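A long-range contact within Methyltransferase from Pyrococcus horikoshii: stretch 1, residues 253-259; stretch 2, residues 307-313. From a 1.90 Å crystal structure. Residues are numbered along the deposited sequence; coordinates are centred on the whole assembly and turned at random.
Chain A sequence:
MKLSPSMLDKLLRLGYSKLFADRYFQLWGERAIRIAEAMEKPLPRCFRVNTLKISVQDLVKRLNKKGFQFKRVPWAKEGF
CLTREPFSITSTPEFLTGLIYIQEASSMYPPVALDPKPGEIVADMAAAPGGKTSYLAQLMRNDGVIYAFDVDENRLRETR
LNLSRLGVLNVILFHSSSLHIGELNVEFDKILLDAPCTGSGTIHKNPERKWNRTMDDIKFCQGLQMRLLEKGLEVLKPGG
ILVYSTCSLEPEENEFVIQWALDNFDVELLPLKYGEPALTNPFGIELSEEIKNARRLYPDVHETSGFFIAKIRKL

Stretch 1, residues 253-259: ENEFVIQ
Stretch 2, residues 307-313: FFIAKIR

Stretch 2 is a β-strand throughout, 307-313, and stretch 1 supplies the start of an α-helix, 255-259, that lies over one side of it. The two axes approach to 10.0 Å and their N-to-C directions differ by 13°, so helix and strand run nearly parallel. Register is fixed by two CA pairs: N254 CA to F308 CA at 6.6 Å, and I258 CA to A310 CA at 7.8 Å. No hydrogen bond crosses between the stretches; the contact, burying 269 Å² in total, rests on side-chain packing.

Along the strand, phi runs from -148° to -109° and psi from 116° to 149°, the extended conformation that turns successive side chains to alternate sides. F307 (chi1 t, chi2 81°) accordingly directs its CA-to-CB bond away from the helix and makes no contact.

F308 points toward stretch 1 and has the largest covered area, 102 Å². Its chi1 is t (173°) and chi2 81°. N254 CB sits over one ring face, 3.4 Å from the F308 ring centroid and 10° off the normal, a CH-π contact in which a polarised aliphatic carbon meets the π cloud. The closest atoms of this pair are N254 CG and F308 CG, 3.3 Å apart. N254 (phi/psi -118/-95, chi1 m, chi2 -29°) occupies the N-cap position, but its side chain makes no capping bond; its amide atoms are hydrogen-bonded elsewhere in the structure. At the ring edge, I258 CG1 lies 3.6 Å from F308 CZ, an apolar contact near the ring plane. E255 (chi1 m, chi2 p, chi3 -5°) starts sideways, yet its end comes nearer, placing OE2 obliquely 3.8 Å from F308 CE1.

I309, t at both chi angles, points away again. A310 returns toward the helix, and its short side chain receives I258: I258 CD1 to A310 CB is 3.9 Å. K311, extended with all four chi angles t, is out of reach.

I312 (chi1 m, chi2 t) points toward stretch 1 and completes the apolar row, with its CD1 4.2 Å from I258 CD1. I258 (chi1 m, chi2 m) thus touches F308, A310 and I312, three alternate strand positions. R313, with chi1 to chi3 t and chi4 -91°, lies beyond contact.

Helical phi/psi values, -70° to -52° and -42° to -39°, hold from E255 to Q259. I258 N donates to N254 O at 3.0 Å and Q259 N to E255 O at 2.8 Å; the first links the two residues on which the register rests, one helical turn apart.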

# COMPACT_ATOMS: atom_id res chain seq x y z
N GLU A 253 8.09 -11.90 -2.00
CA GLU A 253 6.78 -11.31 -2.25
C GLU A 253 6.91 -9.95 -2.92
O GLU A 253 5.91 -9.36 -3.34
CB GLU A 253 6.02 -11.11 -0.93
CG GLU A 253 5.79 -12.37 -0.11
CD GLU A 253 5.19 -12.06 1.24
OE1 GLU A 253 4.00 -11.67 1.30
OE2 GLU A 253 5.90 -12.20 2.26
N ASN A 254 8.14 -9.45 -3.03
CA ASN A 254 8.39 -8.14 -3.62
C ASN A 254 9.24 -8.17 -4.89
O ASN A 254 8.73 -8.36 -6.00
CB ASN A 254 9.05 -7.23 -2.58
CG ASN A 254 8.17 -6.99 -1.36
OD1 ASN A 254 6.94 -7.02 -1.45
ND2 ASN A 254 8.80 -6.72 -0.22
N GLU A 255 10.54 -7.95 -4.72
CA GLU A 255 11.48 -7.94 -5.84
C GLU A 255 11.40 -9.17 -6.75
O GLU A 255 11.49 -9.05 -7.97
CB GLU A 255 12.92 -7.79 -5.32
CG GLU A 255 13.24 -6.40 -4.77
CD GLU A 255 12.89 -6.22 -3.30
OE1 GLU A 255 12.30 -7.13 -2.69
OE2 GLU A 255 13.21 -5.14 -2.75
N PHE A 256 11.26 -10.35 -6.15
CA PHE A 256 11.18 -11.59 -6.92
C PHE A 256 9.95 -11.61 -7.83
O PHE A 256 10.01 -12.09 -8.97
CB PHE A 256 11.10 -12.80 -5.99
CG PHE A 256 12.42 -13.19 -5.38
CD1 PHE A 256 13.51 -12.32 -5.39
CD2 PHE A 256 12.56 -14.43 -4.75
CE1 PHE A 256 14.72 -12.68 -4.79
CE2 PHE A 256 13.76 -14.79 -4.14
CZ PHE A 256 14.84 -13.91 -4.17
N VAL A 257 8.83 -11.10 -7.33
CA VAL A 257 7.61 -11.07 -8.11
C VAL A 257 7.75 -10.06 -9.24
O VAL A 257 7.33 -10.32 -10.37
CB VAL A 257 6.40 -10.68 -7.24
CG1 VAL A 257 5.14 -10.56 -8.10
CG2 VAL A 257 6.19 -11.71 -6.15
N ILE A 258 8.35 -8.91 -8.94
CA ILE A 258 8.55 -7.88 -9.95
C ILE A 258 9.53 -8.35 -11.03
O ILE A 258 9.31 -8.12 -12.21
CB ILE A 258 9.05 -6.56 -9.31
CG1 ILE A 258 8.01 -6.05 -8.30
CG2 ILE A 258 9.27 -5.49 -10.37
CD1 ILE A 258 6.62 -5.95 -8.88
N GLN A 259 10.61 -9.02 -10.62
CA GLN A 259 11.57 -9.53 -11.60
C GLN A 259 10.86 -10.54 -12.50
O GLN A 259 11.06 -10.56 -13.72
CB GLN A 259 12.75 -10.21 -10.92
CG GLN A 259 13.79 -10.73 -11.92
CD GLN A 259 14.48 -9.60 -12.66
OE1 GLN A 259 15.23 -8.83 -12.07
NE2 GLN A 259 14.23 -9.49 -13.96
N PHE A 307 7.31 -1.73 3.87
CA PHE A 307 6.49 -1.49 2.69
C PHE A 307 7.30 -1.61 1.39
O PHE A 307 8.49 -1.33 1.37
CB PHE A 307 5.91 -0.07 2.83
CG PHE A 307 4.99 0.34 1.72
CD1 PHE A 307 3.66 -0.06 1.72
CD2 PHE A 307 5.44 1.18 0.71
CE1 PHE A 307 2.78 0.38 0.73
CE2 PHE A 307 4.58 1.62 -0.29
CZ PHE A 307 3.24 1.22 -0.28
N PHE A 308 6.64 -2.04 0.32
CA PHE A 308 7.28 -2.19 -0.99
C PHE A 308 6.29 -1.71 -2.04
O PHE A 308 5.10 -2.02 -1.96
CB PHE A 308 7.60 -3.67 -1.27
CG PHE A 308 8.12 -3.93 -2.66
CD1 PHE A 308 9.46 -3.69 -2.97
CD2 PHE A 308 7.27 -4.42 -3.65
CE1 PHE A 308 9.94 -3.94 -4.26
CE2 PHE A 308 7.75 -4.68 -4.94
CZ PHE A 308 9.09 -4.44 -5.24
N ILE A 309 6.78 -0.97 -3.02
CA ILE A 309 5.90 -0.48 -4.07
C ILE A 309 6.63 -0.38 -5.40
O ILE A 309 7.78 0.04 -5.44
CB ILE A 309 5.32 0.91 -3.71
CG1 ILE A 309 4.38 1.37 -4.83
CG2 ILE A 309 6.45 1.92 -3.51
CD1 ILE A 309 3.60 2.65 -4.51
N ALA A 310 5.94 -0.76 -6.47
CA ALA A 310 6.51 -0.69 -7.81
C ALA A 310 5.46 -0.17 -8.78
O ALA A 310 4.28 -0.51 -8.68
CB ALA A 310 6.98 -2.07 -8.26
N LYS A 311 5.89 0.67 -9.72
CA LYS A 311 4.97 1.23 -10.70
C LYS A 311 5.30 0.61 -12.06
O LYS A 311 6.38 0.81 -12.61
CB LYS A 311 5.13 2.75 -10.75
CG LYS A 311 4.14 3.44 -11.66
CD LYS A 311 4.12 4.94 -11.37
CE LYS A 311 3.16 5.66 -12.28
NZ LYS A 311 2.88 7.04 -11.77
N ILE A 312 4.34 -0.13 -12.58
CA ILE A 312 4.52 -0.85 -13.84
C ILE A 312 3.73 -0.29 -15.02
O ILE A 312 2.54 -0.01 -14.90
CB ILE A 312 4.10 -2.33 -13.64
CG1 ILE A 312 4.90 -2.94 -12.49
CG2 ILE A 312 4.29 -3.12 -14.92
CD1 ILE A 312 4.44 -4.34 -12.08
N ARG A 313 4.40 -0.13 -16.16
CA ARG A 313 3.73 0.35 -17.37
C ARG A 313 3.71 -0.81 -18.38
O ARG A 313 4.73 -1.46 -18.60
CB ARG A 313 4.48 1.54 -17.99
CG ARG A 313 3.80 2.05 -19.26
CD ARG A 313 4.48 3.29 -19.85
NE ARG A 313 3.85 3.63 -21.13
CZ ARG A 313 4.26 3.19 -22.32
NH1 ARG A 313 5.31 2.39 -22.41
NH2 ARG A 313 3.58 3.51 -23.41